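Local coordinates for protein PrgA (Enterococcus faecalis, PDB 6Z9K) that provides surface exclusion against unwanted conjugation as a cell-wall protein reaching far outside the cell, this chain being its CAP domain, which carries a bound magnesium ion, at residues Asn17-Phe22 with Lys40-Met45; Phe22-Asp27 with Ser188-Gly193; Asn173-Asp178 with Ser184-Leu189. All coordinates share one frame; numbering follows the deposited sequence. Where two conformers were deposited one is given.

Contact 1 (Asn17-Phe22 with Lys40-Met45); sequences NLPPKF and KTALEM
The extended segment Asn17-Phe22 passes the C-terminal part of helix 32-45 in the opposite chain direction, Asn17 lying beside Met45 and Pro19 beside Ala42. The approach is tighter at the second of these points, where the CA atoms of Pro19 and Ala42 are 5.4 Å apart, than at the first, where those of Asn17 and Met45 are separated by 6.5 Å. Beyond Pro19 the segment bends away from the helix in a type II beta turn from Pro19 to Phe22, closed by a weak hydrogen bond of 3.4 Å from Phe22 N to Pro19 O.

The polar half of the contact is a single hydrogen bond, from Asn17 ND2 to Met45 O at 3.0 Å. It is clearly bent, with 145° at the hydrogen, and the nitrogen approaches tilted from the carbonyl plane. With CG beside the backbone N and anti to the carbonyl carbon (chi1 -60°), the amide of Asn17 reaches across to this carbonyl near the end of the helix. The other end of the amide is held too, since Asn17 OD1 accepts a bond from Lys239 NZ. The backbone N of Asn17 is hydrogen-bonded to Asn46 OD1.

This is how the N-terminal loop of the CAP domain is laid along helix 32-45, on the periphery of the fold and away from the magnesium site. The apolar half is built on the ring of Pro19. Its CG meets Ala42 CB at 3.8 Å, and its CD rests 4.0 Å from that methyl carbon. From the residue before, Thr41 CG2 comes alongside Pro19 CB at 4.2 Å, while Thr41 OG1 turns back to Thr37 O. Pro19 and Ala42 both also pack against Phe176 of helix 160-176.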
loop_
_atom_site.group_PDB
_atom_site.type_symbol
_atom_site.label_atom_id
_atom_site.label_comp_id
_atom_site.label_asym_id
_atom_site.label_seq_id
_atom_site.Cartn_x
_atom_site.Cartn_y
_atom_site.Cartn_z
ATOM N N ASN A 17 5.312 -8.830 10.304
ATOM C CA ASN A 17 5.290 -10.035 11.180
ATOM C C ASN A 17 3.846 -10.379 11.533
ATOM O O ASN A 17 3.152 -9.521 12.114
ATOM C CB ASN A 17 6.098 -9.769 12.435
ATOM C CG ASN A 17 7.537 -9.439 12.112
ATOM O OD1 ASN A 17 8.187 -10.229 11.422
ATOM N ND2 ASN A 17 8.005 -8.273 12.548
ATOM N N LEU A 18 3.370 -11.556 11.130
ATOM C CA LEU A 18 1.949 -11.870 11.339
ATOM C C LEU A 18 1.809 -12.491 12.710
ATOM O O LEU A 18 2.593 -13.339 13.137
ATOM C CB LEU A 18 1.391 -12.807 10.272
ATOM C CG LEU A 18 1.499 -12.285 8.850
ATOM C CD1 LEU A 18 0.844 -13.254 7.883
ATOM C CD2 LEU A 18 0.907 -10.903 8.718
ATOM N N PRO A 19 0.741 -12.119 13.424
ATOM C CA PRO A 19 0.454 -12.706 14.732
ATOM C C PRO A 19 -0.278 -14.026 14.578
ATOM O O PRO A 19 -0.881 -14.304 13.529
ATOM C CB PRO A 19 -0.500 -11.678 15.341
ATOM C CG PRO A 19 -1.253 -11.150 14.157
ATOM C CD PRO A 19 -0.217 -11.065 13.052
ATOM N N PRO A 20 -0.289 -14.872 15.625
ATOM C CA PRO A 20 -1.151 -16.045 15.611
ATOM C C PRO A 20 -2.617 -15.679 15.430
ATOM O O PRO A 20 -3.042 -14.603 15.888
ATOM C CB PRO A 20 -0.922 -16.682 16.996
ATOM C CG PRO A 20 0.392 -16.114 17.469
ATOM C CD PRO A 20 0.409 -14.699 16.900
ATOM N N LYS A 21 -3.345 -16.524 14.707
ATOM C CA LYS A 21 -4.794 -16.401 14.443
ATOM C C LYS A 21 -5.098 -15.294 13.458
ATOM O O LYS A 21 -6.263 -15.052 13.195
ATOM C CB LYS A 21 -5.607 -16.175 15.721
ATOM C CG LYS A 21 -5.322 -17.205 16.781
ATOM C CD LYS A 21 -6.291 -17.058 17.906
ATOM C CE LYS A 21 -5.837 -17.807 19.115
ATOM N NZ LYS A 21 -6.757 -17.643 20.264
ATOM N N PHE A 22 -4.111 -14.789 12.737
ATOM C CA PHE A 22 -4.384 -13.797 11.681
ATOM C C PHE A 22 -5.134 -14.431 10.514
ATOM O O PHE A 22 -4.878 -15.586 10.167
ATOM C CB PHE A 22 -3.089 -13.138 11.216
ATOM C CG PHE A 22 -3.336 -11.936 10.323
ATOM C CD1 PHE A 22 -3.948 -10.795 10.820
ATOM C CD2 PHE A 22 -2.963 -11.933 8.989
ATOM C CE1 PHE A 22 -4.139 -9.674 10.019
ATOM C CE2 PHE A 22 -3.230 -10.839 8.173
ATOM C CZ PHE A 22 -3.768 -9.707 8.709
ATOM N N LYS A 40 -2.884 -6.132 19.734
ATOM C CA LYS A 40 -1.827 -5.647 20.646
ATOM C C LYS A 40 -0.500 -6.342 20.302
ATOM O O LYS A 40 0.561 -5.646 20.183
ATOM C CB LYS A 40 -2.224 -5.879 22.091
ATOM C CG LYS A 40 -1.195 -5.420 23.103
ATOM C CD LYS A 40 -1.603 -5.809 24.496
ATOM C CE LYS A 40 -0.552 -5.467 25.536
ATOM N NZ LYS A 40 -0.871 -4.125 26.083
ATOM N N THR A 41 -0.556 -7.640 20.046
ATOM C CA THR A 41 0.630 -8.472 19.710
ATOM C C THR A 41 1.205 -7.929 18.389
ATOM O O THR A 41 2.420 -7.695 18.245
ATOM C CB THR A 41 0.248 -9.949 19.531
ATOM O OG1 THR A 41 -0.196 -10.403 20.809
ATOM C CG2 THR A 41 1.390 -10.811 19.045
ATOM N N ALA A 42 0.368 -7.841 17.377
ATOM C CA ALA A 42 0.841 -7.511 16.031
ATOM C C ALA A 42 1.427 -6.091 16.017
ATOM O O ALA A 42 2.414 -5.866 15.309
ATOM C CB ALA A 42 -0.281 -7.598 15.058
ATOM N N LEU A 43 0.805 -5.126 16.688
ATOM C CA LEU A 43 1.366 -3.736 16.669
ATOM C C LEU A 43 2.722 -3.700 17.389
ATOM O O LEU A 43 3.671 -3.081 16.870
ATOM C CB LEU A 43 0.372 -2.776 17.311
ATOM C CG LEU A 43 -0.892 -2.523 16.492
ATOM C CD1 LEU A 43 -1.939 -1.803 17.310
ATOM C CD2 LEU A 43 -0.599 -1.740 15.219
ATOM N N GLU A 44 2.840 -4.406 18.517
ATOM C CA GLU A 44 4.121 -4.528 19.246
ATOM C C GLU A 44 5.202 -5.145 18.348
ATOM O O GLU A 44 6.310 -4.629 18.321
ATOM C CB GLU A 44 3.897 -5.347 20.521
ATOM C CG GLU A 44 5.179 -5.707 21.262
ATOM C CD GLU A 44 5.987 -4.534 21.795
ATOM O OE1 GLU A 44 5.417 -3.419 21.862
ATOM O OE2 GLU A 44 7.187 -4.744 22.187
ATOM N N MET A 45 4.893 -6.237 17.660
ATOM C CA MET A 45 5.869 -7.053 16.907
ATOM C C MET A 45 6.251 -6.332 15.603
ATOM O O MET A 45 7.215 -6.756 14.962
ATOM C CB MET A 45 5.291 -8.443 16.613
ATOM C CG MET A 45 5.159 -9.291 17.873
ATOM S SD MET A 45 6.801 -9.633 18.602
ATOM C CE MET A 45 6.700 -8.740 20.146
#

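Contact 2 (Phe22-Asp27 with Ser188-Gly193); sequences FSADYD and SLLQDG
Just past the end of helix 184-189, Leu190 packs against Phe22 and Ala24 of the loop that leads into helix 26-29, joining two helix ends of the CAP domain that are far apart in sequence. Leu190 is the first residue to leave helical backbone angles, and its CA is 5.7 Å from that of Ala24. No hydrogen bond crosses here; the contact is wholly apolar.

One methyl does most of the work. Leu190 CD1 touches both loop residues, 3.8 Å from Ala24 CA and 3.9 Å from Phe22 CZ. It lies oblique to the aromatic ring, near its CE2 and CZ atoms. Leu190 and Phe22 reach for each other from opposite directions: the CG of Phe22 is anti to its backbone N (chi1 -169°), which swings the ring tip toward the leucine, whereas the CG of Leu190 stands beside its own N (chi1 -60°), and the branch is extended to CD1.

Around this meeting point the apolar surface continues. Val87 and Leu91 touch both Phe22 and Leu190, and Leu175 of helix 160-176 also packs on the leucine; the Phe22 ring in addition makes an edge-to-face contact with Phe176. His185, which binds magnesium, lies on helix 184-189 just before Leu190, but the side chains of Leu190 and His185 are about 9 Å apart, and the contact is plain packing.

Each backbone turns close to the contact. Gln191 N bonds to Ser188 O at 3.2 Å as the helix gives way to loop, and Tyr26 N makes a weak bond of 3.4 Å to Ser23 O at the start of the other helix. Ala24 and Leu190 sit within these turns, Ala24 CB lying 3.8 Å from Leu190 CB.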
loop_
_atom_site.group_PDB
_atom_site.type_symbol
_atom_site.label_atom_id
_atom_site.label_comp_id
_atom_site.label_asym_id
_atom_site.label_seq_id
_atom_site.Cartn_x
_atom_site.Cartn_y
_atom_site.Cartn_z
ATOM N N PHE A 22 -4.111 -14.789 12.737
ATOM C CA PHE A 22 -4.384 -13.797 11.681
ATOM C C PHE A 22 -5.134 -14.431 10.514
ATOM O O PHE A 22 -4.878 -15.586 10.167
ATOM C CB PHE A 22 -3.089 -13.138 11.216
ATOM C CG PHE A 22 -3.336 -11.936 10.323
ATOM C CD1 PHE A 22 -3.948 -10.795 10.820
ATOM C CD2 PHE A 22 -2.963 -11.933 8.989
ATOM C CE1 PHE A 22 -4.139 -9.674 10.019
ATOM C CE2 PHE A 22 -3.230 -10.839 8.173
ATOM C CZ PHE A 22 -3.768 -9.707 8.709
ATOM N N SER A 23 -6.078 -13.680 9.945
ATOM C CA SER A 23 -6.823 -14.053 8.724
ATOM C C SER A 23 -7.395 -12.780 8.128
ATOM O O SER A 23 -7.355 -11.749 8.817
ATOM C CB SER A 23 -7.923 -15.035 9.013
ATOM O OG SER A 23 -8.947 -14.406 9.756
ATOM N N ALA A 24 -7.833 -12.854 6.882
ATOM C CA ALA A 24 -8.352 -11.684 6.160
ATOM C C ALA A 24 -9.665 -11.215 6.811
ATOM O O ALA A 24 -10.043 -10.069 6.563
ATOM C CB ALA A 24 -8.529 -12.045 4.708
ATOM N N ASP A 25 -10.251 -12.018 7.695
ATOM C CA ASP A 25 -11.571 -11.682 8.294
ATOM C C ASP A 25 -11.505 -11.932 9.795
ATOM O O ASP A 25 -12.536 -12.310 10.399
ATOM C CB ASP A 25 -12.683 -12.467 7.593
ATOM C CG ASP A 25 -12.504 -13.961 7.575
ATOM O OD1 ASP A 25 -11.430 -14.405 8.011
ATOM O OD2 ASP A 25 -13.478 -14.683 7.178
ATOM N N TYR A 26 -10.357 -11.688 10.416
ATOM C CA TYR A 26 -10.183 -11.996 11.857
ATOM C C TYR A 26 -11.226 -11.215 12.686
ATOM O O TYR A 26 -11.563 -11.642 13.811
ATOM C CB TYR A 26 -8.747 -11.738 12.308
ATOM C CG TYR A 26 -8.332 -10.294 12.511
ATOM C CD1 TYR A 26 -8.686 -9.594 13.662
ATOM C CD2 TYR A 26 -7.493 -9.683 11.602
ATOM C CE1 TYR A 26 -8.281 -8.285 13.860
ATOM C CE2 TYR A 26 -7.095 -8.360 11.784
ATOM C CZ TYR A 26 -7.473 -7.674 12.926
ATOM O OH TYR A 26 -7.037 -6.386 13.138
ATOM N N ASP A 27 -11.662 -10.056 12.179
ATOM C CA ASP A 27 -12.608 -9.188 12.934
ATOM C C ASP A 27 -13.952 -9.895 13.171
ATOM O O ASP A 27 -14.684 -9.493 14.135
ATOM C CB ASP A 27 -12.776 -7.840 12.206
ATOM C CG ASP A 27 -13.213 -8.039 10.779
ATOM O OD1 ASP A 27 -12.423 -8.586 9.987
ATOM O OD2 ASP A 27 -14.333 -7.572 10.448
ATOM N N SER A 188 -10.049 -4.765 2.268
ATOM C CA SER A 188 -9.664 -4.360 0.923
ATOM C C SER A 188 -8.271 -4.854 0.530
ATOM O O SER A 188 -8.090 -5.367 -0.572
ATOM C CB SER A 188 -9.781 -2.865 0.818
ATOM O OG SER A 188 -9.434 -2.489 -0.491
ATOM N N LEU A 189 -7.285 -4.615 1.385
ATOM C CA LEU A 189 -5.893 -5.006 1.095
ATOM C C LEU A 189 -5.805 -6.529 0.924
ATOM O O LEU A 189 -4.941 -7.010 0.173
ATOM C CB LEU A 189 -4.995 -4.522 2.233
ATOM C CG LEU A 189 -4.764 -3.032 2.370
ATOM C CD1 LEU A 189 -3.931 -2.797 3.613
ATOM C CD2 LEU A 189 -4.043 -2.473 1.153
ATOM N N LEU A 190 -6.673 -7.284 1.616
ATOM C CA LEU A 190 -6.592 -8.746 1.546
ATOM C C LEU A 190 -7.747 -9.303 0.734
ATOM O O LEU A 190 -8.041 -10.485 0.868
ATOM C CB LEU A 190 -6.555 -9.298 2.973
ATOM C CG LEU A 190 -5.391 -8.831 3.821
ATOM C CD1 LEU A 190 -5.425 -9.547 5.174
ATOM C CD2 LEU A 190 -4.024 -9.105 3.135
ATOM N N GLN A 191 -8.321 -8.527 -0.182
ATOM C CA GLN A 191 -9.469 -9.033 -0.986
ATOM C C GLN A 191 -9.000 -10.105 -1.974
ATOM O O GLN A 191 -8.014 -9.891 -2.676
ATOM C CB GLN A 191 -10.133 -7.858 -1.707
ATOM C CG GLN A 191 -11.382 -8.281 -2.443
ATOM C CD GLN A 191 -12.048 -7.190 -3.235
ATOM O OE1 GLN A 191 -13.020 -6.614 -2.781
ATOM N NE2 GLN A 191 -11.559 -6.937 -4.436
ATOM N N ASP A 192 -9.651 -11.271 -2.047
ATOM C CA ASP A 192 -9.103 -12.293 -2.978
ATOM C C ASP A 192 -9.518 -11.860 -4.399
ATOM O O ASP A 192 -10.493 -11.086 -4.576
ATOM C CB ASP A 192 -9.431 -13.752 -2.609
ATOM C CG ASP A 192 -8.473 -14.835 -3.134
ATOM O OD1 ASP A 192 -7.397 -14.544 -3.810
ATOM O OD2 ASP A 192 -8.789 -16.031 -2.833
ATOM N N GLY A 193 -8.695 -12.213 -5.352
ATOM C CA GLY A 193 -8.918 -12.014 -6.781
ATOM C C GLY A 193 -8.286 -10.730 -7.281
ATOM O O GLY A 193 -8.222 -10.540 -8.501
#

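Contact 3 (Asn173-Asp178 with Ser184-Leu189); sequences NMLFDD and SHLHSL
Asp178 and His185 meet nearly at a right angle at the metal site of the CAP domain, where the end of helix 160-176 and the loop after it face the start of helix 184-189. The planes of carboxylate and imidazole are turned 55° apart, yet the oxygen lies close to the ring plane. Asp178 OD1 uses its syn lone pair to accept the hydrogen bond from His185 ND1, at 2.6 Å and 160°. This bond restrains the rotation of the ring and uses the ND1 edge, consistent with NE2 serving the bound magnesium ion, which is about 3 Å from the nearest atom of the His185 side chain. Leu146 belongs to the same site.

The other carboxylate oxygen turns to the helix start. With its CG anti to the backbone N (chi1 -155°), Asp178 carries OD2 to backbone amides in the first turn of helix 184-189: Leu186 N donates at 3.0 Å from well above the carboxylate plane, and His185 N adds a weak, bent bond of 2.7 Å. One acid thus holds both the imidazole and the backbone that bears it, consistent with a second-shell role at the metal site. Ser184 OG, itself bonded to Leu181 O, lies over one face of the ring, offset toward the rim.

Met174 comes in obliquely from the preceding helix. Its extended chain runs past the histidine, with CG 3.6 Å from His185 CB and CE 3.8 Å from His185 CD2, and the sulfur is oblique to the ring. The same chain crosses Leu189 at about a right angle, Met174 CB lying 3.6 Å from Leu189 CD1. Elsewhere in the interface, the CD1 methyl of Leu186 sits 3.5 Å from Leu175 O.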
loop_
_atom_site.group_PDB
_atom_site.type_symbol
_atom_site.label_atom_id
_atom_site.label_comp_id
_atom_site.label_asym_id
_atom_site.label_seq_id
_atom_site.Cartn_x
_atom_site.Cartn_y
_atom_site.Cartn_z
ATOM N N ASN A 173 -0.855 -0.573 10.162
ATOM C CA ASN A 173 -2.047 0.026 10.801
ATOM C C ASN A 173 -3.318 -0.466 10.121
ATOM O O ASN A 173 -4.325 -0.668 10.867
ATOM C CB ASN A 173 -1.943 1.553 10.797
ATOM C CG ASN A 173 -1.006 2.071 11.864
ATOM O OD1 ASN A 173 -0.588 1.346 12.779
ATOM N ND2 ASN A 173 -0.685 3.357 11.723
ATOM N N MET A 174 -3.293 -0.680 8.823
ATOM C CA MET A 174 -4.473 -1.148 8.103
ATOM C C MET A 174 -4.700 -2.638 8.369
ATOM O O MET A 174 -5.845 -3.033 8.469
ATOM C CB MET A 174 -4.351 -0.877 6.617
ATOM C CG MET A 174 -4.505 0.604 6.322
ATOM S SD MET A 174 -4.295 0.938 4.544
ATOM C CE MET A 174 -4.823 2.647 4.509
ATOM N N LEU A 175 -3.633 -3.430 8.485
ATOM C CA LEU A 175 -3.806 -4.887 8.737
ATOM C C LEU A 175 -4.170 -5.154 10.201
ATOM O O LEU A 175 -4.866 -6.156 10.424
ATOM C CB LEU A 175 -2.512 -5.605 8.379
ATOM C CG LEU A 175 -2.141 -5.544 6.918
ATOM C CD1 LEU A 175 -0.733 -6.085 6.709
ATOM C CD2 LEU A 175 -3.096 -6.331 6.069
ATOM N N PHE A 176 -3.691 -4.383 11.171
ATOM C CA PHE A 176 -3.796 -4.771 12.599
ATOM C C PHE A 176 -4.471 -3.736 13.492
ATOM O O PHE A 176 -4.595 -4.021 14.685
ATOM C CB PHE A 176 -2.418 -5.114 13.169
ATOM C CG PHE A 176 -1.627 -6.058 12.332
ATOM C CD1 PHE A 176 -2.127 -7.317 11.993
ATOM C CD2 PHE A 176 -0.334 -5.742 11.973
ATOM C CE1 PHE A 176 -1.372 -8.183 11.221
ATOM C CE2 PHE A 176 0.403 -6.608 11.200
ATOM C CZ PHE A 176 -0.094 -7.838 10.839
ATOM N N ASP A 177 -4.847 -2.554 12.977
ATOM C CA ASP A 177 -5.411 -1.514 13.862
ATOM C C ASP A 177 -6.518 -0.787 13.129
ATOM O O ASP A 177 -6.633 0.427 13.313
ATOM C CB ASP A 177 -4.323 -0.583 14.376
ATOM C CG ASP A 177 -4.800 0.258 15.526
ATOM O OD1 ASP A 177 -5.743 -0.194 16.220
ATOM O OD2 ASP A 177 -4.223 1.334 15.703
ATOM N N ASP A 178 -7.325 -1.514 12.353
ATOM C CA ASP A 178 -8.330 -0.887 11.452
ATOM C C ASP A 178 -9.728 -0.915 12.063
ATOM O O ASP A 178 -10.649 -0.709 11.337
ATOM C CB ASP A 178 -8.366 -1.620 10.122
ATOM C CG ASP A 178 -8.846 -0.842 8.949
ATOM O OD1 ASP A 178 -8.573 0.391 8.952
ATOM O OD2 ASP A 178 -9.460 -1.458 8.043
ATOM N N SER A 184 -12.500 -1.844 6.978
ATOM C CA SER A 184 -12.612 -1.728 5.501
ATOM C C SER A 184 -11.246 -1.908 4.840
ATOM O O SER A 184 -11.166 -2.479 3.719
ATOM C CB SER A 184 -13.248 -0.426 5.121
ATOM O OG SER A 184 -12.513 0.605 5.704
ATOM N N HIS A 185 -10.182 -1.384 5.436
ATOM C CA HIS A 185 -8.842 -1.458 4.785
ATOM C C HIS A 185 -8.228 -2.852 4.904
ATOM O O HIS A 185 -7.654 -3.365 3.933
ATOM C CB HIS A 185 -7.858 -0.497 5.429
ATOM C CG HIS A 185 -8.391 0.882 5.434
ATOM N ND1 HIS A 185 -8.979 1.432 6.554
ATOM C CD2 HIS A 185 -8.559 1.760 4.431
ATOM C CE1 HIS A 185 -9.451 2.641 6.245
ATOM N NE2 HIS A 185 -9.199 2.881 4.943
ATOM N N LEU A 186 -8.364 -3.452 6.068
ATOM C CA LEU A 186 -7.997 -4.890 6.209
ATOM C C LEU A 186 -8.652 -5.697 5.077
ATOM O O LEU A 186 -7.943 -6.482 4.360
ATOM C CB LEU A 186 -8.403 -5.412 7.580
ATOM C CG LEU A 186 -8.329 -6.929 7.717
ATOM C CD1 LEU A 186 -6.894 -7.376 7.795
ATOM C CD2 LEU A 186 -9.101 -7.391 8.943
ATOM N N HIS A 187 -9.982 -5.588 4.928
ATOM C CA HIS A 187 -10.730 -6.391 3.945
ATOM C C HIS A 187 -10.293 -6.048 2.529
ATOM O O HIS A 187 -10.146 -6.945 1.683
ATOM C CB HIS A 187 -12.238 -6.176 4.140
ATOM C CG HIS A 187 -12.684 -6.601 5.494
ATOM N ND1 HIS A 187 -13.883 -6.179 6.030
ATOM C CD2 HIS A 187 -12.059 -7.335 6.443
ATOM C CE1 HIS A 187 -13.999 -6.662 7.244
ATOM N NE2 HIS A 187 -12.901 -7.399 7.529
ATOM N N SER A 188 -10.049 -4.765 2.268
ATOM C CA SER A 188 -9.664 -4.360 0.923
ATOM C C SER A 188 -8.271 -4.854 0.530
ATOM O O SER A 188 -8.090 -5.367 -0.572
ATOM C CB SER A 188 -9.781 -2.865 0.818
ATOM O OG SER A 188 -9.434 -2.489 -0.491
ATOM N N LEU A 189 -7.285 -4.615 1.385
ATOM C CA LEU A 189 -5.893 -5.006 1.095
ATOM C C LEU A 189 -5.805 -6.529 0.924
ATOM O O LEU A 189 -4.941 -7.010 0.173
ATOM C CB LEU A 189 -4.995 -4.522 2.233
ATOM C CG LEU A 189 -4.764 -3.032 2.370
ATOM C CD1 LEU A 189 -3.931 -2.797 3.613
ATOM C CD2 LEU A 189 -4.043 -2.473 1.153
#

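How the contacts relate
From the N terminus, contact 1 closes a loop of 17 residues, folding 17-22 back along helix 32-45 with helix 26-29 in between. Contact 2 shares Phe22 with contact 1 and crosses it, its first segment falling before 40-45 and its second some 160 residues later, making it the long-range tie of the N-terminal region to the end of helix 184-189. Contact 3 closes the short loop between helices 160-176 and 184-189; it follows contact 1 in series and opens within the long span of contact 2, the two ending on the same stretch. Phe176 joins contacts 1 and 3, and Asp27 OD1 and His187 NE2 bond between contacts 2 and 3.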